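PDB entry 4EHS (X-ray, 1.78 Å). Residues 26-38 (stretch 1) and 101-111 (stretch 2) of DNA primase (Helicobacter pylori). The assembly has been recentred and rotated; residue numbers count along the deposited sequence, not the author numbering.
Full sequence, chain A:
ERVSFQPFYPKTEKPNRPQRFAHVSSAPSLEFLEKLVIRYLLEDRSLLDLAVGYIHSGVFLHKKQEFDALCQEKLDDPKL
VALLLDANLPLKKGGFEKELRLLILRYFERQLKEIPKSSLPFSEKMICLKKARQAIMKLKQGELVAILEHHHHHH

Stretch 1 26-38: SAPSLEFLEKLVI
Stretch 2, residues 101-111: RLLILRYFERQ

The contact between residues 26-38 and 101-111 of this primase is a helix-on-helix packing in which one leucine fits into a hole on the partner and one arginine clasps the partner's N-terminal lead-in. It illustrates a general principle: apolar side chains fill the space between two helices, while a long polar side chain reaches past them to a backbone carbonyl.

Stretch 2 is helical throughout. In stretch 1, Ala27 to Ser29 form an extended lead-in, with phi/psi of -39/123° at Ala27, -80/162° at Pro28 and -70/159° at Ser29; the chain turns helical from Leu30 to Ile38, with phi near -65° and psi near -40°, and the helix continues beyond the stretch. Ser29 is the N-cap: with chi1 at 73° (p), its OG accepts from Phe32 N at 2.9 Å, satisfying an amide that the first turn leaves without a helical partner. The helix axes approach to 10.1 Å, and their N-to-C directions differ by 138°, closer to antiparallel than parallel. The nearest CA atoms across the stretches are those of Leu33 and Leu103, 6.8 Å apart.

Leu103 is the knob, sitting among Leu30, Leu33, Glu34 and Val37. Its t,p rotamer brings Leu103 CD1 to 4.0 Å from both Leu30 CD1 and Leu33 CD2, and Leu103 CD2 to 4.2 Å from Val37 CG2. Glu34 contributes its aliphatic portion, Glu34 CG lying 3.9 Å from Leu103 CD1, while its carboxylate oxygens are hydrogen-bonded elsewhere in the structure. Leu33, also t,p, points toward stretch 2 and places Leu33 CD2 3.8 Å from Leu102 CG and 3.6 Å from Leu103 N. Leu102, again t,p, extends the apolar patch to the lead-in, where Leu102 CD2 meets Pro28 CG (C-gamma endo pucker) at 4.0 Å.

Arg106 supplies the hydrogen bonds across the contact. Its side chain, extended beyond chi1 (chi1 -64°, chi2 -163°, chi3 177°, chi4 172°), delivers a forked pair to one acceptor: Arg106 NH2 to Pro28 O at 2.7 Å and Arg106 NH1 to Pro28 O at 2.8 Å, with N-H...O angles of 146° and 140°. The carbonyl lies near the guanidinium plane, at its edge, where both N-H groups can converge on it; Leu33 CD2 covers one face. Arg110, one turn later, bends at chi3 (-49°, m) and makes no hydrogen bond to stretch 1; instead Leu30 CD2 lies over a face of its guanidinium, 3.9 Å from Arg110 NH1. In all, 453 Å² is buried, summed over both sides.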

ATOM      1  N   SER A  26      21.040 -18.153 -11.873  1.00 51.57           N
ATOM      2  CA  SER A  26      19.613 -18.287 -12.311  1.00 52.47           C
ATOM      3  C   SER A  26      18.670 -17.197 -11.762  1.00 43.48           C
ATOM      4  O   SER A  26      17.726 -16.800 -12.460  1.00 49.61           O
ATOM      5  CB  SER A  26      19.073 -19.653 -11.924  1.00 52.54           C
ATOM      6  OG  SER A  26      18.873 -19.670 -10.533  1.00 52.96           O
ATOM      7  N   ALA A  27      18.891 -16.769 -10.511  1.00 38.37           N
ATOM      8  CA  ALA A  27      18.331 -15.525  -9.975  1.00 31.08           C
ATOM      9  C   ALA A  27      18.374 -14.442 -11.060  1.00 28.07           C
ATOM     10  O   ALA A  27      19.462 -14.093 -11.569  1.00 29.36           O
ATOM     11  CB  ALA A  27      19.125 -15.037  -8.784  1.00 29.18           C
ATOM     12  N   PRO A  28      17.190 -13.874 -11.387  1.00 23.66           N
ATOM     13  CA  PRO A  28      17.101 -12.979 -12.527  1.00 19.85           C
ATOM     14  C   PRO A  28      17.573 -11.585 -12.226  1.00 17.15           C
ATOM     15  O   PRO A  28      17.632 -11.166 -11.068  1.00 17.68           O
ATOM     16  CB  PRO A  28      15.583 -12.957 -12.848  1.00 20.74           C
ATOM     17  CG  PRO A  28      14.951 -13.219 -11.477  1.00 20.83           C
ATOM     18  CD  PRO A  28      15.861 -14.139 -10.768  1.00 20.81           C
ATOM     19  N   SER A  29      17.854 -10.849 -13.292  1.00 17.58           N
ATOM     20  CA  SER A  29      18.119  -9.425 -13.217  1.00 17.04           C
ATOM     21  C   SER A  29      16.786  -8.732 -12.872  1.00 16.46           C
ATOM     22  O   SER A  29      15.681  -9.347 -13.063  1.00 14.11           O
ATOM     23  CB  SER A  29      18.635  -8.862 -14.552  1.00 17.57           C
ATOM     24  OG  SER A  29      17.561  -8.771 -15.556  1.00 17.87           O
ATOM     25  N   LEU A  30      16.863  -7.502 -12.331  1.00 14.85           N
ATOM     26  CA  LEU A  30      15.633  -6.840 -11.998  1.00 15.39           C
ATOM     27  C   LEU A  30      14.863  -6.501 -13.273  1.00 15.59           C
ATOM     28  O   LEU A  30      13.637  -6.621 -13.307  1.00 15.74           O
ATOM     29  CB  LEU A  30      15.892  -5.580 -11.154  1.00 15.89           C
ATOM     30  CG  LEU A  30      14.668  -4.837 -10.648  1.00 16.58           C
ATOM     31  CD1 LEU A  30      13.977  -5.719  -9.644  1.00 16.78           C
ATOM     32  CD2 LEU A  30      15.162  -3.450 -10.122  1.00 15.35           C
ATOM     33  N   GLU A  31      15.567  -6.192 -14.370  1.00 17.62           N
ATOM     34  CA  GLU A  31      14.889  -5.747 -15.568  1.00 16.25           C
ATOM     35  C   GLU A  31      14.133  -6.970 -16.116  1.00 14.26           C
ATOM     36  O   GLU A  31      12.945  -6.848 -16.494  1.00 14.35           O
ATOM     37  CB  GLU A  31      15.876  -5.134 -16.607  1.00 18.56           C
ATOM     38  CG  GLU A  31      15.206  -4.993 -17.958  1.00 24.69           C
ATOM     39  CD  GLU A  31      15.946  -4.057 -18.913  1.00 32.56           C
ATOM     40  OE1 GLU A  31      16.928  -3.419 -18.508  1.00 33.54           O
ATOM     41  OE2 GLU A  31      15.511  -3.940 -20.060  1.00 40.77           O
ATOM     42  N   PHE A  32      14.764  -8.149 -16.068  1.00 13.59           N
ATOM     43  CA  PHE A  32      14.099  -9.365 -16.510  1.00 13.67           C
ATOM     44  C   PHE A  32      12.869  -9.648 -15.614  1.00 13.16           C
ATOM     45  O   PHE A  32      11.800 -10.008 -16.065  1.00 12.78           O
ATOM     46  CB  PHE A  32      15.043 -10.581 -16.435  1.00 16.19           C
ATOM     47  CG  PHE A  32      14.398 -11.887 -16.992  1.00 18.39           C
ATOM     48  CD1 PHE A  32      14.415 -12.176 -18.364  1.00 21.71           C
ATOM     49  CD2 PHE A  32      13.754 -12.762 -16.122  1.00 22.43           C
ATOM     50  CE1 PHE A  32      13.815 -13.363 -18.819  1.00 21.91           C
ATOM     51  CE2 PHE A  32      13.154 -13.952 -16.569  1.00 22.23           C
ATOM     52  CZ  PHE A  32      13.182 -14.220 -17.929  1.00 24.53           C
ATOM     53  N   LEU A  33      13.053  -9.528 -14.329  1.00 12.70           N
ATOM     54  CA  LEU A  33      11.920  -9.790 -13.421  1.00 13.03           C
ATOM     55  C   LEU A  33      10.767  -8.799 -13.643  1.00 11.22           C
ATOM     56  O   LEU A  33       9.590  -9.220 -13.595  1.00 11.29           O
ATOM     57  CB  LEU A  33      12.372  -9.643 -11.958  1.00 12.08           C
ATOM     58  CG  LEU A  33      11.351  -9.962 -10.887  1.00 14.76           C
ATOM     59  CD1 LEU A  33      10.820 -11.398 -11.065  1.00 13.21           C
ATOM     60  CD2 LEU A  33      12.005  -9.820  -9.495  1.00 15.03           C
ATOM     61  N   GLU A  34      11.050  -7.527 -13.877  1.00 10.61           N
ATOM     62  CA  GLU A  34       9.956  -6.556 -14.128  1.00 11.13           C
ATOM     63  C   GLU A  34       9.201  -6.907 -15.421  1.00 12.83           C
ATOM     64  O   GLU A  34       7.947  -6.842 -15.503  1.00 11.92           O
ATOM     65  CB  GLU A  34      10.534  -5.149 -14.259  1.00 12.06           C
ATOM     66  CG  GLU A  34      11.052  -4.648 -12.888  1.00 13.13           C
ATOM     67  CD  GLU A  34      11.421  -3.185 -12.890  1.00 16.23           C
ATOM     68  OE1 GLU A  34      11.116  -2.490 -13.874  1.00 17.63           O
ATOM     69  OE2 GLU A  34      11.981  -2.763 -11.821  1.00 14.52           O
ATOM     70  N   LYS A  35       9.986  -7.301 -16.429  1.00 10.96           N
ATOM     71  CA  LYS A  35       9.358  -7.742 -17.702  1.00 11.87           C
ATOM     72  C   LYS A  35       8.450  -8.925 -17.509  1.00 11.34           C
ATOM     73  O   LYS A  35       7.349  -8.992 -18.120  1.00 11.92           O
ATOM     74  CB  LYS A  35      10.465  -8.110 -18.755  1.00 13.90           C
ATOM     75  CG  LYS A  35      11.050  -6.847 -19.356  1.00 15.91           C
ATOM     76  CD  LYS A  35      11.954  -7.256 -20.568  1.00 20.69           C
ATOM     77  CE  LYS A  35      13.332  -7.547 -20.123  1.00 26.49           C
ATOM     78  NZ  LYS A  35      14.326  -7.539 -21.292  1.00 32.37           N
ATOM     79  N   LEU A  36       8.919  -9.866 -16.715  1.00 12.17           N
ATOM     80  CA  LEU A  36       8.221 -11.129 -16.477  1.00 11.71           C
ATOM     81  C   LEU A  36       6.908 -10.856 -15.796  1.00 12.76           C
ATOM     82  O   LEU A  36       5.885 -11.359 -16.239  1.00 11.73           O
ATOM     83  CB  LEU A  36       9.102 -12.147 -15.765  1.00 12.61           C
ATOM     84  CG  LEU A  36       8.529 -13.531 -15.508  1.00 14.14           C
ATOM     85  CD1 LEU A  36       8.276 -14.229 -16.836  1.00 16.65           C
ATOM     86  CD2 LEU A  36       9.531 -14.323 -14.662  1.00 15.17           C
ATOM     87  N   VAL A  37       6.975 -10.010 -14.771  1.00 11.34           N
ATOM     88  CA  VAL A  37       5.795  -9.703 -13.958  1.00 13.46           C
ATOM     89  C   VAL A  37       4.763  -9.030 -14.891  1.00 11.48           C
ATOM     90  O   VAL A  37       3.586  -9.432 -14.899  1.00 12.05           O
ATOM     91  CB  VAL A  37       6.187  -8.856 -12.712  1.00 12.47           C
ATOM     92  CG1 VAL A  37       4.922  -8.255 -12.118  1.00 13.75           C
ATOM     93  CG2 VAL A  37       6.829  -9.739 -11.627  1.00 13.54           C
ATOM     94  N   ILE A  38       5.179  -8.054 -15.707  1.00 12.04           N
ATOM     95  CA  ILE A  38       4.250  -7.334 -16.538  1.00 11.97           C
ATOM     96  C   ILE A  38       3.677  -8.260 -17.623  1.00 13.26           C
ATOM     97  O   ILE A  38       2.516  -8.119 -18.050  1.00 11.14           O
ATOM     98  CB  ILE A  38       4.916  -6.088 -17.122  1.00 13.06           C
ATOM     99  CG1 ILE A  38       5.179  -5.088 -15.950  1.00 13.96           C
ATOM    100  CG2 ILE A  38       3.977  -5.396 -18.139  1.00 13.41           C
ATOM    101  CD1 ILE A  38       6.096  -3.946 -16.358  1.00 14.52           C
ATOM    102  N   ARG A 101       6.051 -11.915  -5.729  1.00 14.70           N
ATOM    103  CA  ARG A 101       6.649 -11.887  -4.396  1.00 17.09           C
ATOM    104  C   ARG A 101       8.147 -11.523  -4.480  1.00 17.46           C
ATOM    105  O   ARG A 101       8.679 -10.766  -3.653  1.00 15.94           O
ATOM    106  CB  ARG A 101       6.453 -13.245  -3.657  1.00 17.34           C
ATOM    107  CG  ARG A 101       5.122 -13.454  -2.932  1.00 22.63           C
ATOM    108  CD  ARG A 101       5.138 -14.611  -1.860  1.00 21.08           C
ATOM    109  NE  ARG A 101       5.759 -15.804  -2.393  1.00 24.85           N
ATOM    110  CZ  ARG A 101       5.156 -16.682  -3.217  1.00 23.92           C
ATOM    111  NH1 ARG A 101       3.865 -16.557  -3.524  1.00 29.10           N
ATOM    112  NH2 ARG A 101       5.859 -17.727  -3.686  1.00 28.82           N
ATOM    113  N   LEU A 102       8.844 -12.042  -5.489  1.00 15.22           N
ATOM    114  CA  LEU A 102      10.272 -11.718  -5.596  1.00 14.60           C
ATOM    115  C   LEU A 102      10.508 -10.270  -5.958  1.00 14.59           C
ATOM    116  O   LEU A 102      11.402  -9.676  -5.409  1.00 13.79           O
ATOM    117  CB  LEU A 102      10.886 -12.676  -6.650  1.00 16.00           C
ATOM    118  CG  LEU A 102      12.388 -12.539  -6.851  1.00 17.85           C
ATOM    119  CD1 LEU A 102      13.053 -12.966  -5.562  1.00 18.88           C
ATOM    120  CD2 LEU A 102      12.848 -13.398  -8.080  1.00 18.63           C
ATOM    121  N   LEU A 103       9.651  -9.679  -6.817  1.00 11.73           N
ATOM    122  CA  LEU A 103       9.772  -8.289  -7.132  1.00 12.63           C
ATOM    123  C   LEU A 103       9.590  -7.423  -5.873  1.00 12.39           C
ATOM    124  O   LEU A 103      10.371  -6.484  -5.629  1.00 12.24           O
ATOM    125  CB  LEU A 103       8.697  -7.897  -8.164  1.00 12.11           C
ATOM    126  CG  LEU A 103       8.814  -6.454  -8.648  1.00 12.90           C
ATOM    127  CD1 LEU A 103      10.030  -6.340  -9.502  1.00 16.03           C
ATOM    128  CD2 LEU A 103       7.552  -6.226  -9.481  1.00 14.89           C
ATOM    129  N   ILE A 104       8.564  -7.768  -5.090  1.00 12.70           N
ATOM    130  CA  ILE A 104       8.321  -7.020  -3.847  1.00 13.00           C
ATOM    131  C   ILE A 104       9.453  -7.206  -2.862  1.00 14.68           C
ATOM    132  O   ILE A 104       9.877  -6.203  -2.252  1.00 15.44           O
ATOM    133  CB  ILE A 104       6.961  -7.389  -3.244  1.00 13.48           C
ATOM    134  CG1 ILE A 104       5.831  -7.012  -4.220  1.00 11.81           C
ATOM    135  CG2 ILE A 104       6.726  -6.641  -1.902  1.00 12.97           C
ATOM    136  CD1 ILE A 104       4.504  -7.716  -3.853  1.00 11.41           C
ATOM    137  N   LEU A 105       9.888  -8.457  -2.669  1.00 15.83           N
ATOM    138  CA  LEU A 105      11.058  -8.766  -1.793  1.00 18.55           C
ATOM    139  C   LEU A 105      12.264  -7.934  -2.192  1.00 18.96           C
ATOM    140  O   LEU A 105      12.861  -7.242  -1.319  1.00 17.80           O
ATOM    141  CB  LEU A 105      11.392 -10.279  -1.759  1.00 18.55           C
ATOM    142  CG  LEU A 105      12.647 -10.719  -0.974  1.00 21.41           C
ATOM    143  CD1 LEU A 105      12.452 -10.609   0.519  1.00 21.90           C
ATOM    144  CD2 LEU A 105      13.056 -12.128  -1.323  1.00 26.26           C
ATOM    145  N   ARG A 106      12.624  -7.919  -3.478  1.00 16.56           N
ATOM    146  CA  ARG A 106      13.647  -6.976  -3.941  1.00 18.55           C
ATOM    147  C   ARG A 106      13.488  -5.511  -3.586  1.00 18.91           C
ATOM    148  O   ARG A 106      14.454  -4.855  -3.125  1.00 15.35           O
ATOM    149  CB  ARG A 106      13.916  -7.118  -5.426  1.00 18.50           C
ATOM    150  CG  ARG A 106      14.496  -8.534  -5.599  1.00 20.78           C
ATOM    151  CD  ARG A 106      15.173  -8.643  -6.928  1.00 22.89           C
ATOM    152  NE  ARG A 106      15.812  -9.982  -7.108  1.00 20.02           N
ATOM    153  CZ  ARG A 106      16.328 -10.315  -8.298  1.00 18.96           C
ATOM    154  NH1 ARG A 106      16.294  -9.435  -9.296  1.00 17.52           N
ATOM    155  NH2 ARG A 106      16.847 -11.499  -8.477  1.00 19.58           N
ATOM    156  N   TYR A 107      12.275  -5.005  -3.733  1.00 16.65           N
ATOM    157  CA  TYR A 107      11.982  -3.627  -3.329  1.00 16.77           C
ATOM    158  C   TYR A 107      12.338  -3.424  -1.832  1.00 14.70           C
ATOM    159  O   TYR A 107      13.005  -2.462  -1.475  1.00 18.91           O
ATOM    160  CB  TYR A 107      10.491  -3.347  -3.561  1.00 16.42           C
ATOM    161  CG  TYR A 107      10.077  -2.013  -3.013  1.00 17.37           C
ATOM    162  CD1 TYR A 107      10.177  -0.851  -3.789  1.00 22.12           C
ATOM    163  CD2 TYR A 107       9.589  -1.921  -1.721  1.00 18.01           C
ATOM    164  CE1 TYR A 107       9.818   0.396  -3.279  1.00 24.81           C
ATOM    165  CE2 TYR A 107       9.248  -0.682  -1.200  1.00 20.01           C
ATOM    166  CZ  TYR A 107       9.326   0.455  -1.985  1.00 25.71           C
ATOM    167  OH  TYR A 107       8.950   1.684  -1.413  1.00 28.28           O
ATOM    168  N   PHE A 108      11.890  -4.300  -0.981  1.00 15.95           N
ATOM    169  CA  PHE A 108      12.156  -4.131   0.469  1.00 15.51           C
ATOM    170  C   PHE A 108      13.627  -4.371   0.839  1.00 18.65           C
ATOM    171  O   PHE A 108      14.154  -3.697   1.757  1.00 17.71           O
ATOM    172  CB  PHE A 108      11.235  -4.973   1.328  1.00 15.22           C
ATOM    173  CG  PHE A 108       9.836  -4.431   1.417  1.00 14.08           C
ATOM    174  CD1 PHE A 108       9.565  -3.270   2.150  1.00 13.79           C
ATOM    175  CD2 PHE A 108       8.790  -5.069   0.789  1.00 13.84           C
ATOM    176  CE1 PHE A 108       8.263  -2.763   2.222  1.00 15.37           C
ATOM    177  CE2 PHE A 108       7.470  -4.598   0.903  1.00 14.09           C
ATOM    178  CZ  PHE A 108       7.202  -3.428   1.580  1.00 15.53           C
ATOM    179  N   GLU A 109      14.310  -5.251   0.097  1.00 17.70           N
ATOM    180  CA  GLU A 109      15.751  -5.410   0.334  1.00 21.06           C
ATOM    181  C   GLU A 109      16.480  -4.107   0.015  1.00 19.57           C
ATOM    182  O   GLU A 109      17.345  -3.661   0.807  1.00 21.28           O
ATOM    183  CB  GLU A 109      16.263  -6.636  -0.471  1.00 20.87           C
ATOM    184  CG  GLU A 109      15.873  -7.971   0.169  1.00 25.55           C
ATOM    185  CD  GLU A 109      16.296  -9.195  -0.680  1.00 29.65           C
ATOM    186  OE1 GLU A 109      16.518  -9.003  -1.905  1.00 35.23           O
ATOM    187  OE2 GLU A 109      16.394 -10.321  -0.116  1.00 36.46           O
ATOM    188  N   ARG A 110      16.136  -3.452  -1.098  1.00 18.45           N
ATOM    189  CA  ARG A 110      16.650  -2.148  -1.398  1.00 20.73           C
ATOM    190  C   ARG A 110      16.319  -1.099  -0.310  1.00 22.84           C
ATOM    191  O   ARG A 110      17.147  -0.224  -0.027  1.00 24.24           O
ATOM    192  CB  ARG A 110      16.143  -1.617  -2.739  1.00 21.15           C
ATOM    193  CG  ARG A 110      16.742  -2.353  -3.944  1.00 22.99           C
ATOM    194  CD  ARG A 110      16.403  -1.689  -5.275  1.00 23.25           C
ATOM    195  NE  ARG A 110      15.017  -1.335  -5.559  1.00 25.98           N
ATOM    196  CZ  ARG A 110      14.080  -2.171  -6.052  1.00 23.01           C
ATOM    197  NH1 ARG A 110      14.369  -3.443  -6.292  1.00 18.65           N
ATOM    198  NH2 ARG A 110      12.867  -1.694  -6.317  1.00 21.11           N
ATOM    199  N   GLN A 111      15.106  -1.142   0.229  1.00 19.57           N
ATOM    200  CA  GLN A 111      14.734  -0.227   1.296  1.00 20.82           C
ATOM    201  C   GLN A 111      15.685  -0.334   2.475  1.00 20.12           C
ATOM    202  O   GLN A 111      16.013   0.679   3.069  1.00 22.52           O
ATOM    203  CB  GLN A 111      13.301  -0.498   1.778  1.00 21.83           C
ATOM    204  CG  GLN A 111      12.270  -0.001   0.787  1.00 26.95           C
ATOM    205  CD  GLN A 111      12.495   1.423   0.374  1.00 34.74           C
ATOM    206  OE1 GLN A 111      12.765   1.709  -0.782  1.00 44.79           O
ATOM    207  NE2 GLN A 111      12.387   2.331   1.318  1.00 38.21           N
TER